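Local coordinates for protein ribulose-1,5-bisphosphate carboxylase/oxygenase large subunit (Rhodopseudomonas palustris, PDB 3QFW) that is a Rubisco-like protein, probably a magnesium-dependent enzyme of the ribulose-bisphosphate carboxylase family, although its own reaction is not firmly established, at residues S130-A135 / Q336-L341; F283-G288 / N328-F333. One frame throughout, in Å; residues are numbered along the deposited sequence.

Interaction 1 (S130-A135 / Q336-L341); sequences SRALTA and QDVMLL. With SO4 (sulfate ion), chain H.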
loop_
_atom_site.group_PDB
_atom_site.type_symbol
_atom_site.label_atom_id
_atom_site.label_comp_id
_atom_site.label_asym_id
_atom_site.label_seq_id
_atom_site.Cartn_x
_atom_site.Cartn_y
_atom_site.Cartn_z
ATOM N N SER B 130 -25.578 -19.803 -14.760
ATOM C CA SER B 130 -24.696 -19.624 -15.906
ATOM C C SER B 130 -24.662 -18.177 -16.371
ATOM O O SER B 130 -23.698 -17.744 -17.003
ATOM C CB SER B 130 -25.146 -20.514 -17.069
ATOM O OG SER B 130 -26.330 -19.990 -17.637
ATOM N N ARG B 131 -25.719 -17.435 -16.065
ATOM C CA ARG B 131 -25.805 -16.036 -16.452
ATOM C C ARG B 131 -24.721 -15.225 -15.759
ATOM O O ARG B 131 -24.166 -15.659 -14.750
ATOM C CB ARG B 131 -27.167 -15.468 -16.060
ATOM C CG ARG B 131 -27.418 -15.484 -14.556
ATOM C CD ARG B 131 -28.662 -14.693 -14.196
ATOM N NE ARG B 131 -29.014 -14.786 -12.779
ATOM C CZ ARG B 131 -28.486 -14.025 -11.823
ATOM N NH1 ARG B 131 -27.556 -13.127 -12.128
ATOM N NH2 ARG B 131 -28.874 -14.175 -10.562
ATOM N N ALA B 132 -24.427 -14.050 -16.306
ATOM C CA ALA B 132 -23.552 -13.093 -15.633
ATOM C C ALA B 132 -24.229 -12.634 -14.348
ATOM O O ALA B 132 -25.438 -12.800 -14.173
ATOM C CB ALA B 132 -23.255 -11.900 -16.538
ATOM N N LEU B 133 -23.455 -12.065 -13.436
ATOM C CA LEU B 133 -24.029 -11.572 -12.192
ATOM C C LEU B 133 -24.096 -10.048 -12.175
ATOM O O LEU B 133 -23.542 -9.378 -13.049
ATOM C CB LEU B 133 -23.247 -12.098 -10.983
ATOM C CG LEU B 133 -23.487 -13.565 -10.623
ATOM C CD1 LEU B 133 -22.908 -14.533 -11.661
ATOM C CD2 LEU B 133 -22.926 -13.861 -9.248
ATOM N N THR B 134 -24.792 -9.515 -11.178
ATOM C CA THR B 134 -24.980 -8.079 -11.040
ATOM C C THR B 134 -24.621 -7.611 -9.631
ATOM O O THR B 134 -24.807 -8.337 -8.648
ATOM C CB THR B 134 -26.441 -7.667 -11.332
ATOM O OG1 THR B 134 -27.292 -8.148 -10.284
ATOM C CG2 THR B 134 -26.921 -8.241 -12.668
ATOM N N ALA B 135 -24.090 -6.397 -9.536
ATOM C CA ALA B 135 -23.807 -5.798 -8.236
ATOM C C ALA B 135 -24.140 -4.319 -8.255
ATOM O O ALA B 135 -24.155 -3.693 -9.318
ATOM C CB ALA B 135 -22.333 -6.000 -7.861
ATOM N N GLN B 336 -19.828 -14.434 -19.865
ATOM C CA GLN B 336 -20.824 -14.413 -18.797
ATOM C C GLN B 336 -20.250 -14.703 -17.412
ATOM O O GLN B 336 -20.962 -14.606 -16.417
ATOM C CB GLN B 336 -21.969 -15.387 -19.109
ATOM C CG GLN B 336 -22.799 -14.978 -20.307
ATOM C CD GLN B 336 -23.825 -16.029 -20.691
ATOM O OE1 GLN B 336 -24.267 -16.820 -19.855
ATOM N NE2 GLN B 336 -24.202 -16.048 -21.961
ATOM N N ASP B 337 -18.971 -15.068 -17.360
ATOM C CA ASP B 337 -18.285 -15.271 -16.085
ATOM C C ASP B 337 -17.749 -13.933 -15.559
ATOM O O ASP B 337 -16.539 -13.690 -15.518
ATOM C CB ASP B 337 -17.155 -16.289 -16.226
ATOM C CG ASP B 337 -17.655 -17.724 -16.291
ATOM O OD1 ASP B 337 -18.814 -17.989 -15.896
ATOM O OD2 ASP B 337 -16.872 -18.594 -16.727
ATOM N N VAL B 338 -18.677 -13.076 -15.155
ATOM C CA VAL B 338 -18.380 -11.693 -14.813
ATOM C C VAL B 338 -19.513 -11.178 -13.938
ATOM O O VAL B 338 -20.653 -11.646 -14.048
ATOM C CB VAL B 338 -18.283 -10.828 -16.086
ATOM C CG1 VAL B 338 -19.648 -10.739 -16.779
ATOM C CG2 VAL B 338 -17.746 -9.433 -15.772
ATOM N N MET B 339 -19.205 -10.240 -13.051
ATOM C CA MET B 339 -20.243 -9.557 -12.279
ATOM C C MET B 339 -20.216 -8.059 -12.602
ATOM O O MET B 339 -19.257 -7.356 -12.262
ATOM C CB MET B 339 -20.046 -9.797 -10.776
ATOM C CG MET B 339 -21.150 -9.228 -9.871
ATOM S SD MET B 339 -21.150 -9.938 -8.200
ATOM C CE MET B 339 -19.458 -9.587 -7.676
ATOM N N LEU B 340 -21.259 -7.573 -13.269
ATOM C CA LEU B 340 -21.320 -6.163 -13.649
ATOM C C LEU B 340 -21.736 -5.271 -12.483
ATOM O O LEU B 340 -22.807 -5.428 -11.910
ATOM C CB LEU B 340 -22.273 -5.960 -14.840
ATOM C CG LEU B 340 -22.004 -6.804 -16.088
ATOM C CD1 LEU B 340 -23.063 -6.530 -17.142
ATOM C CD2 LEU B 340 -20.614 -6.571 -16.657
ATOM N N LEU B 341 -20.882 -4.321 -12.128
ATOM C CA LEU B 341 -21.222 -3.401 -11.050
ATOM C C LEU B 341 -21.854 -2.144 -11.619
ATOM O O LEU B 341 -21.213 -1.416 -12.370
ATOM C CB LEU B 341 -19.972 -3.057 -10.239
ATOM C CG LEU B 341 -20.125 -2.126 -9.039
ATOM C CD1 LEU B 341 -20.990 -2.772 -7.986
ATOM C CD2 LEU B 341 -18.739 -1.795 -8.476
HETATM S S SO4 H . -29.378 -18.993 -14.798
HETATM O O1 SO4 H . -30.284 -17.944 -15.266
HETATM O O2 SO4 H . -29.315 -18.949 -13.331
HETATM O O3 SO4 H . -28.042 -18.803 -15.366
HETATM O O4 SO4 H . -29.891 -20.287 -15.226
#
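Leu-133 to Ala-135 and Met-339 to Leu-341 run parallel as neighbouring strands, their short axes 4.3 Å apart at closest approach and inclined by 25°. Three backbone hydrogen bonds join them: Leu-133 N to Val-338 O, Leu-340 N to Leu-133 O, and Ala-135 N to Leu-340 O. The first is nearly straight, with 174° at the hydrogen. On one face of the sheet Leu-133 and Met-339 lie side by side, CB of Leu-133 being 3.7 Å from CG of Met-339. Met-339 CG stands anti to its backbone N (chi1 -175°), which lays that methylene against both Leu-133 and the methyl of Ala-135. Further along the same face, CD1 of Leu-341 presses on CB of Ala-135 at 3.5 Å, tighter than ordinary van der Waals contact.

Strand 133-138 is the first and strand 339-341 the last of the eight parallel strands of the catalytic TIM barrel, so this pairing closes the barrel; on its far side strand 339-341 bonds to strand 315-319. Thr-134 and Leu-340 point to the opposite face, where helix 353-366 covers Thr-134. Ahead of the strands, CB of Ala-132 meets CG1 of Val-338 at 3.8 Å. Arg-131 NH1 turns back to a lone pair of Ala-132 O, 3.0 Å away, while NH2 forms a salt bridge with Asp-161, so two partners, one on each terminal nitrogen, fix the guanidinium. One oxygen of a sulfate ion, probably from the crystallisation liquor, accepts bonds from Ser-130 N, Ser-130 OG and Arg-131 N, the first of 2.7 Å from Ser-130 N to O3.

Interaction 2 (F283-G288 / N328-F333); sequences FPNYGG and NELLRF. With SO4 (sulfate ion), chain G.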
loop_
_atom_site.group_PDB
_atom_site.type_symbol
_atom_site.label_atom_id
_atom_site.label_comp_id
_atom_site.label_asym_id
_atom_site.label_seq_id
_atom_site.Cartn_x
_atom_site.Cartn_y
_atom_site.Cartn_z
ATOM N N PHE B 283 -12.721 -3.558 -10.372
ATOM C CA PHE B 283 -11.779 -2.764 -11.160
ATOM C C PHE B 283 -12.560 -1.859 -12.100
ATOM O O PHE B 283 -13.684 -2.198 -12.519
ATOM C CB PHE B 283 -10.834 -3.659 -11.969
ATOM C CG PHE B 283 -11.534 -4.517 -13.004
ATOM C CD1 PHE B 283 -11.529 -4.159 -14.343
ATOM C CD2 PHE B 283 -12.168 -5.684 -12.628
ATOM C CE1 PHE B 283 -12.158 -4.960 -15.297
ATOM C CE2 PHE B 283 -12.810 -6.494 -13.575
ATOM C CZ PHE B 283 -12.804 -6.122 -14.905
ATOM N N PRO B 284 -11.978 -0.706 -12.432
ATOM C CA PRO B 284 -12.641 0.236 -13.335
ATOM C C PRO B 284 -12.647 -0.305 -14.758
ATOM O O PRO B 284 -11.603 -0.684 -15.296
ATOM C CB PRO B 284 -11.788 1.508 -13.212
ATOM C CG PRO B 284 -10.457 1.037 -12.719
ATOM C CD PRO B 284 -10.719 -0.165 -11.871
ATOM N N ASN B 285 -13.840 -0.366 -15.344
ATOM C CA ASN B 285 -14.022 -0.880 -16.694
ATOM C C ASN B 285 -13.352 0.079 -17.665
ATOM O O ASN B 285 -13.115 1.242 -17.327
ATOM C CB ASN B 285 -15.527 -0.977 -16.993
ATOM C CG ASN B 285 -15.834 -1.725 -18.282
ATOM O OD1 ASN B 285 -15.403 -2.860 -18.482
ATOM N ND2 ASN B 285 -16.589 -1.082 -19.162
ATOM N N TYR B 286 -13.015 -0.399 -18.859
ATOM C CA TYR B 286 -12.537 0.504 -19.892
ATOM C C TYR B 286 -13.680 1.456 -20.206
ATOM O O TYR B 286 -14.841 1.126 -19.977
ATOM C CB TYR B 286 -12.131 -0.269 -21.144
ATOM C CG TYR B 286 -13.270 -1.031 -21.770
ATOM C CD1 TYR B 286 -13.622 -2.288 -21.303
ATOM C CD2 TYR B 286 -13.992 -0.496 -22.830
ATOM C CE1 TYR B 286 -14.662 -2.993 -21.867
ATOM C CE2 TYR B 286 -15.036 -1.196 -23.409
ATOM C CZ TYR B 286 -15.367 -2.445 -22.920
ATOM O OH TYR B 286 -16.402 -3.156 -23.484
ATOM N N GLY B 287 -13.359 2.639 -20.716
ATOM C CA GLY B 287 -14.385 3.591 -21.108
ATOM C C GLY B 287 -15.190 4.170 -19.954
ATOM O O GLY B 287 -16.104 4.968 -20.171
ATOM N N GLY B 288 -14.867 3.756 -18.731
ATOM C CA GLY B 288 -15.458 4.351 -17.548
ATOM C C GLY B 288 -14.727 5.647 -17.225
ATOM O O GLY B 288 -14.140 6.266 -18.115
ATOM N N ASN B 328 -25.102 -5.495 -23.011
ATOM C CA ASN B 328 -24.738 -6.478 -24.036
ATOM C C ASN B 328 -23.279 -6.370 -24.486
ATOM O O ASN B 328 -22.582 -7.383 -24.603
ATOM C CB ASN B 328 -25.705 -6.441 -25.229
ATOM C CG ASN B 328 -27.094 -6.908 -24.857
ATOM O OD1 ASN B 328 -27.287 -7.552 -23.824
ATOM N ND2 ASN B 328 -28.073 -6.588 -25.698
ATOM N N GLU B 329 -22.829 -5.146 -24.739
ATOM C CA GLU B 329 -21.411 -4.877 -25.003
ATOM C C GLU B 329 -20.510 -5.577 -23.985
ATOM O O GLU B 329 -19.593 -6.319 -24.346
ATOM C CB GLU B 329 -21.123 -3.365 -24.987
ATOM C CG GLU B 329 -19.618 -3.014 -25.050
ATOM C CD GLU B 329 -19.285 -1.616 -24.519
ATOM O OE1 GLU B 329 -20.217 -0.825 -24.263
ATOM O OE2 GLU B 329 -18.078 -1.313 -24.360
ATOM N N LEU B 330 -20.774 -5.347 -22.708
ATOM C CA LEU B 330 -19.867 -5.854 -21.683
ATOM C C LEU B 330 -19.915 -7.374 -21.566
ATOM O O LEU B 330 -18.913 -8.010 -21.249
ATOM C CB LEU B 330 -20.125 -5.179 -20.335
ATOM C CG LEU B 330 -19.743 -3.696 -20.332
ATOM C CD1 LEU B 330 -20.140 -3.062 -19.017
ATOM C CD2 LEU B 330 -18.251 -3.527 -20.588
ATOM N N LEU B 331 -21.080 -7.961 -21.816
ATOM C CA LEU B 331 -21.193 -9.408 -21.763
ATOM C C LEU B 331 -20.572 -10.041 -22.997
ATOM O O LEU B 331 -20.057 -11.158 -22.932
ATOM C CB LEU B 331 -22.645 -9.843 -21.589
ATOM C CG LEU B 331 -23.212 -9.786 -20.164
ATOM C CD1 LEU B 331 -22.143 -9.753 -19.099
ATOM C CD2 LEU B 331 -24.160 -8.625 -19.986
ATOM N N ARG B 332 -20.612 -9.328 -24.122
ATOM C CA ARG B 332 -19.875 -9.769 -25.306
ATOM C C ARG B 332 -18.380 -9.697 -25.003
ATOM O O ARG B 332 -17.616 -10.605 -25.329
ATOM C CB ARG B 332 -20.201 -8.899 -26.517
ATOM C CG ARG B 332 -21.591 -9.156 -27.107
ATOM C CD ARG B 332 -21.984 -8.084 -28.135
ATOM N NE ARG B 332 -23.417 -8.150 -28.449
ATOM C CZ ARG B 332 -24.218 -7.091 -28.538
ATOM N NH1 ARG B 332 -23.740 -5.867 -28.355
ATOM N NH2 ARG B 332 -25.503 -7.252 -28.802
ATOM N N PHE B 333 -17.976 -8.600 -24.377
ATOM C CA PHE B 333 -16.569 -8.385 -24.079
ATOM C C PHE B 333 -16.020 -9.417 -23.101
ATOM O O PHE B 333 -14.989 -10.044 -23.350
ATOM C CB PHE B 333 -16.348 -6.983 -23.504
ATOM C CG PHE B 333 -14.896 -6.619 -23.380
ATOM C CD1 PHE B 333 -14.189 -6.191 -24.490
ATOM C CD2 PHE B 333 -14.234 -6.735 -22.165
ATOM C CE1 PHE B 333 -12.849 -5.867 -24.397
ATOM C CE2 PHE B 333 -12.896 -6.413 -22.059
ATOM C CZ PHE B 333 -12.199 -5.976 -23.169
HETATM S S SO4 G . -27.117 -3.487 -27.934
HETATM O O1 SO4 G . -27.610 -3.671 -26.569
HETATM O O2 SO4 G . -27.606 -2.204 -28.441
HETATM O O3 SO4 G . -27.595 -4.562 -28.793
HETATM O O4 SO4 G . -25.652 -3.501 -27.931
#
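Tyr-286 serves two unlike partners at once: its hydroxyl meets a carboxylate while one ring carbon, CE1, lies over the Phe-333 ring. The hydroxyl and Glu-329 come tip to tip, and OH donates to OE2 on the anti side of the carboxylate at 2.6 Å. Glu-329 CG stands anti to its backbone N (chi1 171°), which starts the side chain toward the hydroxyl, and OE1 makes a salt bridge with Arg-326. CE1 of Tyr-286 is 3.7 Å above the centre of the Phe-333 ring, the two ring planes tilted by 46°. Leu-330 CD2 packs on the same CE1 at 3.8 Å and reaches ND2 of Asn-285 at 3.3 Å. Asn-285 ND2 lies over one face of the tyrosine ring, near its rim, while OD1 is hydrogen-bonded to Tyr-334 OH. An alanine at Tyr-286 would probably leave Glu-329 OE2 without this donor and uncover the Phe-333 face, opening a gap beside Leu-330. Tyr-286 is the second residue of a type II turn from Asn-285 to Gly-288. The arrangement packs the loop leaving the sixth strand of a TIM barrel on helix 327-334, which follows the seventh; in RuBisCO the corresponding loop 6 folds over the substrate.

How the interactions relate
The two contacts belong to one barrel, their centres about 11 Å apart, and meet chiefly through Leu-331 of helix 327-334. Its CD1 lies 3.5 Å from Ala-132 CB and equally far from Val-338 CG1, whereas CD2 is 3.7 Å from Leu-340 CD1. Leu-330 belongs to both: its CB lies 4.0 Å from Leu-340 CD2, while its CD2 faces the Tyr-286 side. The chain passes from the helix of interaction 2 almost directly into the last strand of interaction 1. Interaction 1 carries its sulfate before the first strand, whereas Arg-332 of interaction 2 binds another. A further sulfate lies about 5 Å from the Tyr-286 side chain.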